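Local coordinates for protein Niban 2 (Homo sapiens, PDB 7CTP), which may help suppress apoptosis and may promote melanoma cell invasion in vitro, and is represented here by a largely helical piece that includes its PH domain, at residues A38-M43 with T313-L318; P298-V303 with F526-L531; E448-Q453 with L472-K477. All coordinates share one frame; numbering follows the deposited sequence.

Interaction 1 (A38-M43 with T313-L318); sequences ALFNSM and TSKEHL
Phe40 and Lys315 meet across a stretch where the two backbones stand well apart, each side chain covering part of the gap. Their CA atoms are the nearest across the segments, yet stand 11.3 Å apart, and the gap is bridged by a ring from one side and an alkyl chain from the other, sliding past each other in opposite directions. The tight part is the CD2-CE2 side of the Phe40 ring against the last methylene of the lysine, which comes in obliquely: Phe40 CE2 lies 3.6 Å from Lys315 CE, and Phe40 CD2 is 3.9 Å from that same Lys315 CE. The ammonium itself is a little more distant, with Lys315 NZ 4.0 Å from Phe40 CD2. Lys315 leaves its helix with CG opposite the backbone N, then bends at chi3 (-75°) and again at chi4 (-110°, well off a staggered angle), which lays CE against the ring. Beyond that turn, NZ of this buried residue hydrogen-bonds to the backbone O of Phe529.

The loose side belongs to Asn41, partly open to solvent. Its OD1 stays 4.4 Å from Lys315 NZ, too long for a hydrogen bond, so the amide merely borders the charge. The two segments together bury just 87 Å² here.

The ring also packs on Met308 and Ile311, earlier on helix 260-337, while Leu39 and Met43 of helix 10-48 meet Met300 and Arg305 of that same long helix, so the contact is one rung in the packing of helix 10-48 along helix 260-337.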
ATOM      1  N   ALA A  38       7.455 -18.661   2.533  1.00 20.40           N
ATOM      2  CA  ALA A  38       7.714 -17.406   3.228  1.00 21.21           C
ATOM      3  C   ALA A  38       8.343 -17.650   4.592  1.00 25.71           C
ATOM      4  O   ALA A  38       9.238 -16.903   5.015  1.00 23.27           O
ATOM      5  CB  ALA A  38       6.418 -16.610   3.379  1.00 21.35           C
ATOM      6  N   LEU A  39       7.868 -18.680   5.303  1.00 22.26           N
ATOM      7  CA  LEU A  39       8.435 -19.023   6.605  1.00 22.74           C
ATOM      8  C   LEU A  39       9.889 -19.449   6.467  1.00 22.53           C
ATOM      9  O   LEU A  39      10.758 -18.991   7.222  1.00 21.95           O
ATOM     10  CB  LEU A  39       7.609 -20.135   7.254  1.00 22.88           C
ATOM     11  CG  LEU A  39       8.084 -20.621   8.631  1.00 23.79           C
ATOM     12  CD1 LEU A  39       7.963 -19.504   9.654  1.00 23.41           C
ATOM     13  CD2 LEU A  39       7.256 -21.830   9.057  1.00 20.65           C
ATOM     14  N   PHE A  40      10.177 -20.320   5.500  1.00 22.78           N
ATOM     15  CA  PHE A  40      11.557 -20.749   5.290  1.00 24.17           C
ATOM     16  C   PHE A  40      12.465 -19.566   4.962  1.00 28.68           C
ATOM     17  O   PHE A  40      13.579 -19.458   5.492  1.00 24.83           O
ATOM     18  CB  PHE A  40      11.633 -21.788   4.176  1.00 23.52           C
ATOM     19  CG  PHE A  40      13.039 -22.139   3.804  1.00 25.37           C
ATOM     20  CD1 PHE A  40      13.771 -23.015   4.586  1.00 28.29           C
ATOM     21  CD2 PHE A  40      13.646 -21.557   2.699  1.00 34.48           C
ATOM     22  CE1 PHE A  40      15.078 -23.326   4.259  1.00 34.47           C
ATOM     23  CE2 PHE A  40      14.957 -21.868   2.371  1.00 36.82           C
ATOM     24  CZ  PHE A  40      15.668 -22.760   3.153  1.00 28.83           C
ATOM     25  N   ASN A  41      12.020 -18.675   4.069  1.00 26.45           N
ATOM     26  CA  ASN A  41      12.881 -17.557   3.674  1.00 28.27           C
ATOM     27  C   ASN A  41      13.173 -16.638   4.854  1.00 29.79           C
ATOM     28  O   ASN A  41      14.300 -16.146   5.012  1.00 28.71           O
ATOM     29  CB  ASN A  41      12.245 -16.764   2.532  1.00 26.98           C
ATOM     30  CG  ASN A  41      12.213 -17.539   1.226  1.00 27.51           C
ATOM     31  OD1 ASN A  41      13.051 -18.410   0.983  1.00 33.06           O
ATOM     32  ND2 ASN A  41      11.248 -17.212   0.373  1.00 32.25           N
ATOM     33  N   SER A  42      12.167 -16.392   5.692  1.00 24.91           N
ATOM     34  CA  SER A  42      12.359 -15.520   6.842  1.00 27.77           C
ATOM     35  C   SER A  42      13.285 -16.180   7.849  1.00 31.22           C
ATOM     36  O   SER A  42      14.211 -15.545   8.371  1.00 29.82           O
ATOM     37  CB  SER A  42      11.013 -15.175   7.483  1.00 28.96           C
ATOM     38  OG  SER A  42      11.182 -14.409   8.673  1.00 30.69           O
ATOM     39  N   MET A  43      13.069 -17.470   8.110  1.00 26.29           N
ATOM     40  CA  MET A  43      13.930 -18.163   9.062  1.00 26.13           C
ATOM     41  C   MET A  43      15.354 -18.276   8.544  1.00 27.61           C
ATOM     42  O   MET A  43      16.307 -18.193   9.327  1.00 32.67           O
ATOM     43  CB  MET A  43      13.367 -19.540   9.384  1.00 23.22           C
ATOM     44  CG  MET A  43      12.128 -19.459  10.225  1.00 28.34           C
ATOM     45  SD  MET A  43      11.591 -21.098  10.709  1.00 27.70           S
ATOM     46  CE  MET A  43      12.907 -21.560  11.856  1.00 29.93           C
ATOM     47  N   THR A 313      20.272 -27.225   0.036  1.00 32.99           N
ATOM     48  CA  THR A 313      20.872 -28.088  -0.977  1.00 29.50           C
ATOM     49  C   THR A 313      19.843 -28.533  -2.005  1.00 34.61           C
ATOM     50  O   THR A 313      20.101 -28.524  -3.217  1.00 31.30           O
ATOM     51  CB  THR A 313      21.503 -29.299  -0.293  1.00 31.99           C
ATOM     52  OG1 THR A 313      22.601 -28.849   0.507  1.00 29.50           O
ATOM     53  CG2 THR A 313      21.971 -30.316  -1.316  1.00 33.93           C
ATOM     54  N   SER A 314      18.661 -28.931  -1.534  1.00 30.78           N
ATOM     55  CA  SER A 314      17.616 -29.383  -2.442  1.00 30.04           C
ATOM     56  C   SER A 314      17.123 -28.233  -3.310  1.00 26.60           C
ATOM     57  O   SER A 314      16.902 -28.402  -4.517  1.00 31.98           O
ATOM     58  CB  SER A 314      16.470 -30.007  -1.645  1.00 31.42           C
ATOM     59  OG  SER A 314      15.248 -29.960  -2.359  1.00 40.65           O
ATOM     60  N   LYS A 315      16.966 -27.048  -2.712  1.00 26.94           N
ATOM     61  CA  LYS A 315      16.564 -25.862  -3.467  1.00 29.74           C
ATOM     62  C   LYS A 315      17.581 -25.545  -4.563  1.00 34.45           C
ATOM     63  O   LYS A 315      17.211 -25.278  -5.715  1.00 31.20           O
ATOM     64  CB  LYS A 315      16.384 -24.678  -2.509  1.00 33.17           C
ATOM     65  CG  LYS A 315      15.485 -23.549  -3.040  1.00 42.21           C
ATOM     66  CD  LYS A 315      15.131 -22.506  -1.953  1.00 47.08           C
ATOM     67  CE  LYS A 315      14.070 -23.007  -0.950  1.00 50.64           C
ATOM     68  NZ  LYS A 315      12.717 -22.333  -1.081  1.00 37.01           N
ATOM     69  N   GLU A 316      18.875 -25.624  -4.234  1.00 33.67           N
ATOM     70  CA  GLU A 316      19.920 -25.313  -5.210  1.00 31.85           C
ATOM     71  C   GLU A 316      19.976 -26.355  -6.324  1.00 40.16           C
ATOM     72  O   GLU A 316      20.254 -26.015  -7.482  1.00 33.90           O
ATOM     73  CB  GLU A 316      21.269 -25.186  -4.497  1.00 46.37           C
ATOM     74  CG  GLU A 316      22.490 -24.915  -5.394  1.00 49.83           C
ATOM     75  CD  GLU A 316      22.249 -23.871  -6.483  1.00 64.46           C
ATOM     76  OE1 GLU A 316      22.624 -24.141  -7.647  1.00 59.92           O
ATOM     77  OE2 GLU A 316      21.712 -22.782  -6.180  1.00 62.84           O
ATOM     78  N   HIS A 317      19.704 -27.623  -6.007  1.00 31.75           N
ATOM     79  CA  HIS A 317      19.675 -28.646  -7.049  1.00 29.87           C
ATOM     80  C   HIS A 317      18.530 -28.397  -8.022  1.00 39.81           C
ATOM     81  O   HIS A 317      18.707 -28.486  -9.242  1.00 33.26           O
ATOM     82  CB  HIS A 317      19.567 -30.038  -6.431  1.00 33.03           C
ATOM     83  CG  HIS A 317      19.572 -31.152  -7.434  1.00 39.60           C
ATOM     84  ND1 HIS A 317      18.461 -31.928  -7.692  1.00 42.68           N
ATOM     85  CD2 HIS A 317      20.553 -31.620  -8.241  1.00 39.39           C
ATOM     86  CE1 HIS A 317      18.758 -32.825  -8.616  1.00 47.33           C
ATOM     87  NE2 HIS A 317      20.021 -32.661  -8.965  1.00 46.21           N
ATOM     88  N   LEU A 318      17.339 -28.092  -7.496  1.00 31.45           N
ATOM     89  CA  LEU A 318      16.218 -27.729  -8.360  1.00 27.58           C
ATOM     90  C   LEU A 318      16.561 -26.517  -9.215  1.00 27.85           C
ATOM     91  O   LEU A 318      16.308 -26.502 -10.426  1.00 30.89           O
ATOM     92  CB  LEU A 318      14.979 -27.455  -7.510  1.00 33.07           C
ATOM     93  CG  LEU A 318      13.721 -26.910  -8.187  1.00 26.60           C
ATOM     94  CD1 LEU A 318      13.156 -27.911  -9.189  1.00 30.93           C
ATOM     95  CD2 LEU A 318      12.692 -26.556  -7.111  1.00 30.01           C
TER

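Interaction 2 (P298-V303 with F526-L531); sequences PAMQAV and FARFIL
Met300 and Arg528 illustrate a guanidinium used for its flat surface. The methionine, extended beyond CG, crosses the arginine at a slant and sets its methyl over one face, CE standing 3.2 Å above the plane and displaced toward the rim; Met300 CE is 3.4 Å from Arg528 CZ. Bends at chi2 (-56°) and chi3 (-64°) fold the arginine back, bringing its plane under that methyl. Next to it, Phe529 takes the helix at two points. The Val303 and Phe529 side chains cross at about a right angle, with Val303 CG1 3.7 Å from Phe529 CE2, and Met300 CB reaches Phe529 CE1 at 4.1 Å. Arg528 CB sits over one face of the Phe529 ring, so the two back each other within the loop between helices 464-511 and 532-555. With Arg528 cut to an alanine, the Met300 methyl would lose the flat group beneath it and is likely to be freer to turn, and Glu32 O, on helix 10-48, would probably be left without this donor.

The chemistry is divided: NH2 hydrogen-bonds to helix 10-48, contact with residues 298-303 is apolar packing and methyl over guanidinium, and Lys315, further along helix 260-337, holds Phe529 O.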
ATOM      1  N   PRO A 298       4.549 -23.777  14.242  1.00 24.04           N
ATOM      2  CA  PRO A 298       5.659 -24.257  15.084  1.00 24.30           C
ATOM      3  C   PRO A 298       6.260 -25.565  14.594  1.00 25.30           C
ATOM      4  O   PRO A 298       7.491 -25.696  14.562  1.00 24.91           O
ATOM      5  CB  PRO A 298       5.014 -24.396  16.473  1.00 21.96           C
ATOM      6  CG  PRO A 298       3.857 -23.451  16.452  1.00 26.91           C
ATOM      7  CD  PRO A 298       3.333 -23.533  15.044  1.00 24.95           C
ATOM      8  N   ALA A 299       5.426 -26.524  14.184  1.00 22.98           N
ATOM      9  CA  ALA A 299       5.941 -27.774  13.635  1.00 24.95           C
ATOM     10  C   ALA A 299       6.813 -27.513  12.412  1.00 27.81           C
ATOM     11  O   ALA A 299       7.884 -28.119  12.255  1.00 24.88           O
ATOM     12  CB  ALA A 299       4.792 -28.717  13.293  1.00 26.77           C
ATOM     13  N   MET A 300       6.375 -26.597  11.540  1.00 23.44           N
ATOM     14  CA  MET A 300       7.167 -26.247  10.366  1.00 22.70           C
ATOM     15  C   MET A 300       8.493 -25.613  10.753  1.00 23.03           C
ATOM     16  O   MET A 300       9.525 -25.909  10.142  1.00 24.40           O
ATOM     17  CB  MET A 300       6.377 -25.295   9.463  1.00 23.01           C
ATOM     18  CG  MET A 300       5.240 -25.949   8.748  1.00 24.13           C
ATOM     19  SD  MET A 300       4.514 -24.744   7.637  1.00 35.30           S
ATOM     20  CE  MET A 300       3.096 -25.660   7.079  1.00 43.71           C
ATOM     21  N   GLN A 301       8.482 -24.731  11.760  1.00 23.61           N
ATOM     22  CA  GLN A 301       9.718 -24.103  12.219  1.00 21.08           C
ATOM     23  C   GLN A 301      10.732 -25.150  12.665  1.00 25.30           C
ATOM     24  O   GLN A 301      11.928 -25.035  12.371  1.00 23.71           O
ATOM     25  CB  GLN A 301       9.423 -23.116  13.351  1.00 20.51           C
ATOM     26  CG  GLN A 301       8.584 -21.922  12.890  1.00 22.53           C
ATOM     27  CD  GLN A 301       8.116 -21.047  14.035  1.00 30.09           C
ATOM     28  OE1 GLN A 301       7.323 -20.128  13.835  1.00 27.84           O
ATOM     29  NE2 GLN A 301       8.610 -21.321  15.237  1.00 25.75           N
ATOM     30  N   ALA A 302      10.267 -26.193  13.353  1.00 24.40           N
ATOM     31  CA  ALA A 302      11.183 -27.218  13.839  1.00 25.51           C
ATOM     32  C   ALA A 302      11.847 -27.950  12.679  1.00 28.76           C
ATOM     33  O   ALA A 302      13.055 -28.226  12.720  1.00 28.49           O
ATOM     34  CB  ALA A 302      10.446 -28.199  14.745  1.00 25.33           C
ATOM     35  N   VAL A 303      11.077 -28.261  11.630  1.00 24.95           N
ATOM     36  CA  VAL A 303      11.648 -28.950  10.475  1.00 25.69           C
ATOM     37  C   VAL A 303      12.638 -28.044   9.748  1.00 28.17           C
ATOM     38  O   VAL A 303      13.731 -28.478   9.359  1.00 25.62           O
ATOM     39  CB  VAL A 303      10.535 -29.447   9.535  1.00 25.47           C
ATOM     40  CG1 VAL A 303      11.144 -29.998   8.256  1.00 27.52           C
ATOM     41  CG2 VAL A 303       9.667 -30.507  10.241  1.00 26.88           C
ATOM     42  N   PHE A 526       9.923 -31.760   2.045  1.00 29.80           N
ATOM     43  CA  PHE A 526      10.330 -30.373   1.858  1.00 23.59           C
ATOM     44  C   PHE A 526       9.375 -29.587   0.977  1.00 21.52           C
ATOM     45  O   PHE A 526       9.662 -28.422   0.678  1.00 23.95           O
ATOM     46  CB  PHE A 526      11.732 -30.284   1.226  1.00 22.76           C
ATOM     47  CG  PHE A 526      12.843 -30.809   2.100  1.00 27.96           C
ATOM     48  CD1 PHE A 526      12.628 -31.123   3.432  1.00 26.11           C
ATOM     49  CD2 PHE A 526      14.108 -30.989   1.571  1.00 28.77           C
ATOM     50  CE1 PHE A 526      13.660 -31.617   4.214  1.00 25.18           C
ATOM     51  CE2 PHE A 526      15.141 -31.477   2.347  1.00 28.75           C
ATOM     52  CZ  PHE A 526      14.918 -31.792   3.672  1.00 32.77           C
ATOM     53  N   ALA A 527       8.265 -30.185   0.547  1.00 20.84           N
ATOM     54  CA  ALA A 527       7.412 -29.545  -0.454  1.00 23.54           C
ATOM     55  C   ALA A 527       6.705 -28.311   0.094  1.00 22.38           C
ATOM     56  O   ALA A 527       6.282 -27.451  -0.688  1.00 23.11           O
ATOM     57  CB  ALA A 527       6.392 -30.541  -1.000  1.00 28.33           C
ATOM     58  N   ARG A 528       6.540 -28.208   1.420  1.00 23.72           N
ATOM     59  CA  ARG A 528       5.972 -26.984   1.983  1.00 25.47           C
ATOM     60  C   ARG A 528       6.961 -25.830   1.947  1.00 26.22           C
ATOM     61  O   ARG A 528       6.555 -24.674   2.108  1.00 23.00           O
ATOM     62  CB  ARG A 528       5.515 -27.191   3.432  1.00 25.65           C
ATOM     63  CG  ARG A 528       4.314 -28.110   3.621  1.00 29.16           C
ATOM     64  CD  ARG A 528       3.089 -27.667   2.817  1.00 35.99           C
ATOM     65  NE  ARG A 528       2.519 -26.368   3.192  1.00 31.01           N
ATOM     66  CZ  ARG A 528       1.569 -26.197   4.115  1.00 34.92           C
ATOM     67  NH1 ARG A 528       1.103 -27.243   4.792  1.00 33.90           N
ATOM     68  NH2 ARG A 528       1.085 -24.979   4.367  1.00 28.40           N
ATOM     69  N   PHE A 529       8.249 -26.110   1.736  1.00 20.62           N
ATOM     70  CA  PHE A 529       9.273 -25.073   1.805  1.00 22.95           C
ATOM     71  C   PHE A 529       9.912 -24.772   0.466  1.00 25.30           C
ATOM     72  O   PHE A 529      10.637 -23.777   0.362  1.00 26.83           O
ATOM     73  CB  PHE A 529      10.376 -25.477   2.788  1.00 23.26           C
ATOM     74  CG  PHE A 529       9.839 -26.053   4.051  1.00 24.41           C
ATOM     75  CD1 PHE A 529       8.928 -25.336   4.814  1.00 22.71           C
ATOM     76  CD2 PHE A 529      10.189 -27.330   4.444  1.00 28.86           C
ATOM     77  CE1 PHE A 529       8.390 -25.884   5.967  1.00 29.07           C
ATOM     78  CE2 PHE A 529       9.661 -27.885   5.608  1.00 31.65           C
ATOM     79  CZ  PHE A 529       8.763 -27.163   6.365  1.00 27.65           C
ATOM     80  N   ILE A 530       9.674 -25.612  -0.534  1.00 22.25           N
ATOM     81  CA  ILE A 530      10.266 -25.485  -1.861  1.00 24.80           C
ATOM     82  C   ILE A 530       9.154 -25.635  -2.883  1.00 21.16           C
ATOM     83  O   ILE A 530       8.460 -26.658  -2.900  1.00 26.32           O
ATOM     84  CB  ILE A 530      11.362 -26.538  -2.109  1.00 24.83           C
ATOM     85  CG1 ILE A 530      12.452 -26.439  -1.036  1.00 26.95           C
ATOM     86  CG2 ILE A 530      11.929 -26.383  -3.526  1.00 27.60           C
ATOM     87  CD1 ILE A 530      13.512 -27.511  -1.145  1.00 28.07           C
ATOM     88  N   LEU A 531       8.993 -24.625  -3.746  1.00 23.27           N
ATOM     89  CA  LEU A 531       8.019 -24.662  -4.829  1.00 24.58           C
ATOM     90  C   LEU A 531       8.734 -24.481  -6.162  1.00 19.83           C
ATOM     91  O   LEU A 531       9.606 -23.617  -6.284  1.00 25.32           O
ATOM     92  CB  LEU A 531       6.974 -23.551  -4.661  1.00 26.04           C
ATOM     93  CG  LEU A 531       5.990 -23.734  -3.507  1.00 31.76           C
ATOM     94  CD1 LEU A 531       5.172 -22.467  -3.272  1.00 28.97           C
ATOM     95  CD2 LEU A 531       5.079 -24.907  -3.801  1.00 33.50           C
TER

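Interaction 3 (E448-Q453 with L472-K477); sequences ETLLHQ and LERVLK
Leu450 faces Arg474 and Val475 on a helix whose turn is set by a backbone hydrogen bond of 2.9 Å from Leu476 N to Leu472 O, the shortest polar link within the two segments; across them a methyl meets the guanidinium and a valine, with no polar bond between the segments. A single methyl does the touching. Leu450 CD1 rests over one face of the Arg474 guanidinium, 3.6 Å above its plane and shifted toward the rim, on the side where Arg474 NH2 lies 3.6 Å away. The two side chains cross at a slant. Leu450 reaches this far because CD1 is anti to CA (chi2 -162°), whereas Arg474 turns at chi3 (70°), which brings its head back toward the leucine.

Helices 422-455 and 464-511 follow one another in sequence, separated by a short connection, and the contact fastens the two near that connection, in the helical bulk of the chain rather than its PH-type sheet. The inner side is apolar: the same Leu450 CD1 comes to 4.3 Å from Val475 CG2, and both residues are buried. Val475 is covered further by Phe364 of helix 342-378 and by Leu57, and Leu450 also leans on Val471 and Lys478. On the outer side lies Arg474, an exposed residue whose guanidinium covers the leucine methyl. Leu472, one turn before Leu476, continues the apolar side by packing on Phe364 and Val368.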
ATOM      1  N   GLU A 448      13.908  13.217  19.924  1.00 30.04           N
ATOM      2  CA  GLU A 448      13.366  13.287  21.278  1.00 35.86           C
ATOM      3  C   GLU A 448      14.178  12.420  22.231  1.00 46.13           C
ATOM      4  O   GLU A 448      14.579  12.868  23.315  1.00 42.31           O
ATOM      5  CB  GLU A 448      11.899  12.856  21.294  1.00 42.17           C
ATOM      6  CG  GLU A 448      11.309  12.838  22.704  1.00 46.77           C
ATOM      7  CD  GLU A 448       9.818  12.576  22.734  1.00 53.94           C
ATOM      8  OE1 GLU A 448       9.267  12.093  21.722  1.00 48.54           O
ATOM      9  OE2 GLU A 448       9.198  12.849  23.785  1.00 53.20           O
ATOM     10  N   THR A 449      14.440  11.175  21.832  1.00 38.50           N
ATOM     11  CA  THR A 449      15.158  10.247  22.699  1.00 36.57           C
ATOM     12  C   THR A 449      16.567  10.743  22.996  1.00 47.85           C
ATOM     13  O   THR A 449      17.016  10.720  24.149  1.00 42.88           O
ATOM     14  CB  THR A 449      15.193   8.861  22.062  1.00 38.85           C
ATOM     15  OG1 THR A 449      13.862   8.482  21.692  1.00 36.80           O
ATOM     16  CG2 THR A 449      15.740   7.839  23.048  1.00 38.17           C
ATOM     17  N   LEU A 450      17.276  11.207  21.966  1.00 35.16           N
ATOM     18  CA  LEU A 450      18.655  11.645  22.161  1.00 38.23           C
ATOM     19  C   LEU A 450      18.718  12.965  22.924  1.00 43.09           C
ATOM     20  O   LEU A 450      19.642  13.183  23.714  1.00 42.58           O
ATOM     21  CB  LEU A 450      19.364  11.762  20.812  1.00 34.20           C
ATOM     22  CG  LEU A 450      19.594  10.455  20.061  1.00 38.10           C
ATOM     23  CD1 LEU A 450      20.657  10.635  18.996  1.00 36.20           C
ATOM     24  CD2 LEU A 450      19.965   9.333  21.026  1.00 48.38           C
ATOM     25  N   LEU A 451      17.746  13.856  22.708  1.00 33.38           N
ATOM     26  CA  LEU A 451      17.740  15.112  23.452  1.00 35.83           C
ATOM     27  C   LEU A 451      17.508  14.863  24.936  1.00 46.90           C
ATOM     28  O   LEU A 451      18.170  15.471  25.783  1.00 46.43           O
ATOM     29  CB  LEU A 451      16.686  16.064  22.895  1.00 35.56           C
ATOM     30  CG  LEU A 451      16.639  17.479  23.488  1.00 39.35           C
ATOM     31  CD1 LEU A 451      17.971  18.198  23.311  1.00 37.89           C
ATOM     32  CD2 LEU A 451      15.508  18.296  22.869  1.00 47.76           C
ATOM     33  N   HIS A 452      16.579  13.965  25.269  1.00 41.34           N
ATOM     34  CA  HIS A 452      16.344  13.644  26.674  1.00 42.13           C
ATOM     35  C   HIS A 452      17.610  13.090  27.319  1.00 50.75           C
ATOM     36  O   HIS A 452      17.953  13.462  28.447  1.00 46.70           O
ATOM     37  CB  HIS A 452      15.179  12.658  26.790  1.00 51.34           C
ATOM     38  CG  HIS A 452      14.779  12.337  28.199  1.00 57.12           C
ATOM     39  ND1 HIS A 452      15.102  11.143  28.813  1.00 66.39           N
ATOM     40  CD2 HIS A 452      14.068  13.047  29.108  1.00 63.62           C
ATOM     41  CE1 HIS A 452      14.612  11.135  30.041  1.00 55.80           C
ATOM     42  NE2 HIS A 452      13.981  12.279  30.245  1.00 62.80           N
ATOM     43  N   GLN A 453      18.329  12.220  26.603  1.00 42.24           N
ATOM     44  CA  GLN A 453      19.619  11.726  27.082  1.00 53.49           C
ATOM     45  C   GLN A 453      20.581  12.876  27.336  1.00 58.02           C
ATOM     46  O   GLN A 453      21.199  12.967  28.404  1.00 54.82           O
ATOM     47  CB  GLN A 453      20.232  10.770  26.060  1.00 49.49           C
ATOM     48  CG  GLN A 453      19.488   9.478  25.819  1.00 51.55           C
ATOM     49  CD  GLN A 453      20.161   8.635  24.756  1.00 51.51           C
ATOM     50  OE1 GLN A 453      21.197   9.025  24.214  1.00 65.56           O
ATOM     51  NE2 GLN A 453      19.585   7.476  24.454  1.00 58.56           N
ATOM     52  N   LEU A 472      20.604  17.801  17.004  1.00 31.78           N
ATOM     53  CA  LEU A 472      20.038  17.916  15.664  1.00 36.73           C
ATOM     54  C   LEU A 472      21.051  17.495  14.609  1.00 34.35           C
ATOM     55  O   LEU A 472      20.729  16.735  13.689  1.00 34.03           O
ATOM     56  CB  LEU A 472      19.550  19.348  15.422  1.00 32.44           C
ATOM     57  CG  LEU A 472      19.148  19.736  13.998  1.00 35.79           C
ATOM     58  CD1 LEU A 472      17.927  18.931  13.543  1.00 29.57           C
ATOM     59  CD2 LEU A 472      18.869  21.220  13.884  1.00 32.51           C
ATOM     60  N   GLU A 473      22.296  17.959  14.742  1.00 31.25           N
ATOM     61  CA  GLU A 473      23.319  17.595  13.767  1.00 32.44           C
ATOM     62  C   GLU A 473      23.591  16.092  13.784  1.00 34.16           C
ATOM     63  O   GLU A 473      23.861  15.492  12.737  1.00 38.35           O
ATOM     64  CB  GLU A 473      24.598  18.392  14.030  1.00 44.93           C
ATOM     65  CG  GLU A 473      25.482  18.618  12.806  1.00 50.65           C
ATOM     66  CD  GLU A 473      24.775  19.352  11.670  1.00 56.14           C
ATOM     67  OE1 GLU A 473      24.024  20.317  11.937  1.00 57.49           O
ATOM     68  OE2 GLU A 473      24.978  18.952  10.500  1.00 66.58           O
ATOM     69  N   ARG A 474      23.508  15.463  14.964  1.00 33.49           N
ATOM     70  CA  ARG A 474      23.680  14.013  15.046  1.00 31.47           C
ATOM     71  C   ARG A 474      22.533  13.278  14.365  1.00 32.08           C
ATOM     72  O   ARG A 474      22.750  12.255  13.702  1.00 33.29           O
ATOM     73  CB  ARG A 474      23.777  13.564  16.502  1.00 34.62           C
ATOM     74  CG  ARG A 474      25.158  13.674  17.110  1.00 46.09           C
ATOM     75  CD  ARG A 474      25.126  13.325  18.589  1.00 54.49           C
ATOM     76  NE  ARG A 474      24.879  11.904  18.828  1.00 47.78           N
ATOM     77  CZ  ARG A 474      24.274  11.425  19.912  1.00 46.08           C
ATOM     78  NH1 ARG A 474      23.853  12.255  20.860  1.00 46.68           N
ATOM     79  NH2 ARG A 474      24.090  10.117  20.052  1.00 43.30           N
ATOM     80  N   VAL A 475      21.304  13.759  14.555  1.00 33.67           N
ATOM     81  CA  VAL A 475      20.150  13.095  13.957  1.00 35.61           C
ATOM     82  C   VAL A 475      20.163  13.270  12.443  1.00 30.87           C
ATOM     83  O   VAL A 475      19.799  12.356  11.693  1.00 30.23           O
ATOM     84  CB  VAL A 475      18.849  13.618  14.600  1.00 30.76           C
ATOM     85  CG1 VAL A 475      17.614  13.025  13.915  1.00 28.15           C
ATOM     86  CG2 VAL A 475      18.840  13.284  16.083  1.00 33.87           C
ATOM     87  N   LEU A 476      20.608  14.434  11.968  1.00 27.36           N
ATOM     88  CA  LEU A 476      20.701  14.661  10.530  1.00 29.39           C
ATOM     89  C   LEU A 476      21.673  13.689   9.864  1.00 32.15           C
ATOM     90  O   LEU A 476      21.424  13.223   8.744  1.00 32.32           O
ATOM     91  CB  LEU A 476      21.110  16.109  10.252  1.00 32.03           C
ATOM     92  CG  LEU A 476      20.074  17.196  10.548  1.00 29.03           C
ATOM     93  CD1 LEU A 476      20.712  18.581  10.408  1.00 31.78           C
ATOM     94  CD2 LEU A 476      18.835  17.067   9.645  1.00 33.17           C
ATOM     95  N   LYS A 477      22.794  13.369  10.523  1.00 30.77           N
ATOM     96  CA  LYS A 477      23.721  12.409   9.920  1.00 31.65           C
ATOM     97  C   LYS A 477      23.125  11.006   9.906  1.00 26.72           C
ATOM     98  O   LYS A 477      23.272  10.276   8.917  1.00 29.85           O
ATOM     99  CB  LYS A 477      25.078  12.423  10.638  1.00 35.53           C
ATOM    100  CG  LYS A 477      25.739  13.795  10.621  1.00 49.65           C
ATOM    101  CD  LYS A 477      27.261  13.791  10.543  1.00 63.75           C
ATOM    102  CE  LYS A 477      27.808  15.228  10.556  1.00 64.35           C
ATOM    103  NZ  LYS A 477      27.716  15.899  11.895  1.00 54.39           N
TER

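Interactions 1 and 2 form one neighbourhood, their centres 9 Å apart and both drawing on helix 260-337. They touch directly: Lys315 NZ of interaction 1 probably donates a hydrogen bond to Phe529 O of interaction 2 at 2.9 Å, and Leu39 CD2 packs on Met300 CB at 3.6 Å. Their segments alternate along the sequence, and these contacts bring helix 10-48, helix 260-337 and residues 526-531 together. Interaction 3 comes between the two segments of interaction 2 in sequence but lies elsewhere in space, about 41 Å from interaction 1 and 44 Å from interaction 2, centre to centre; nearest atoms are about 26 and 30 Å away.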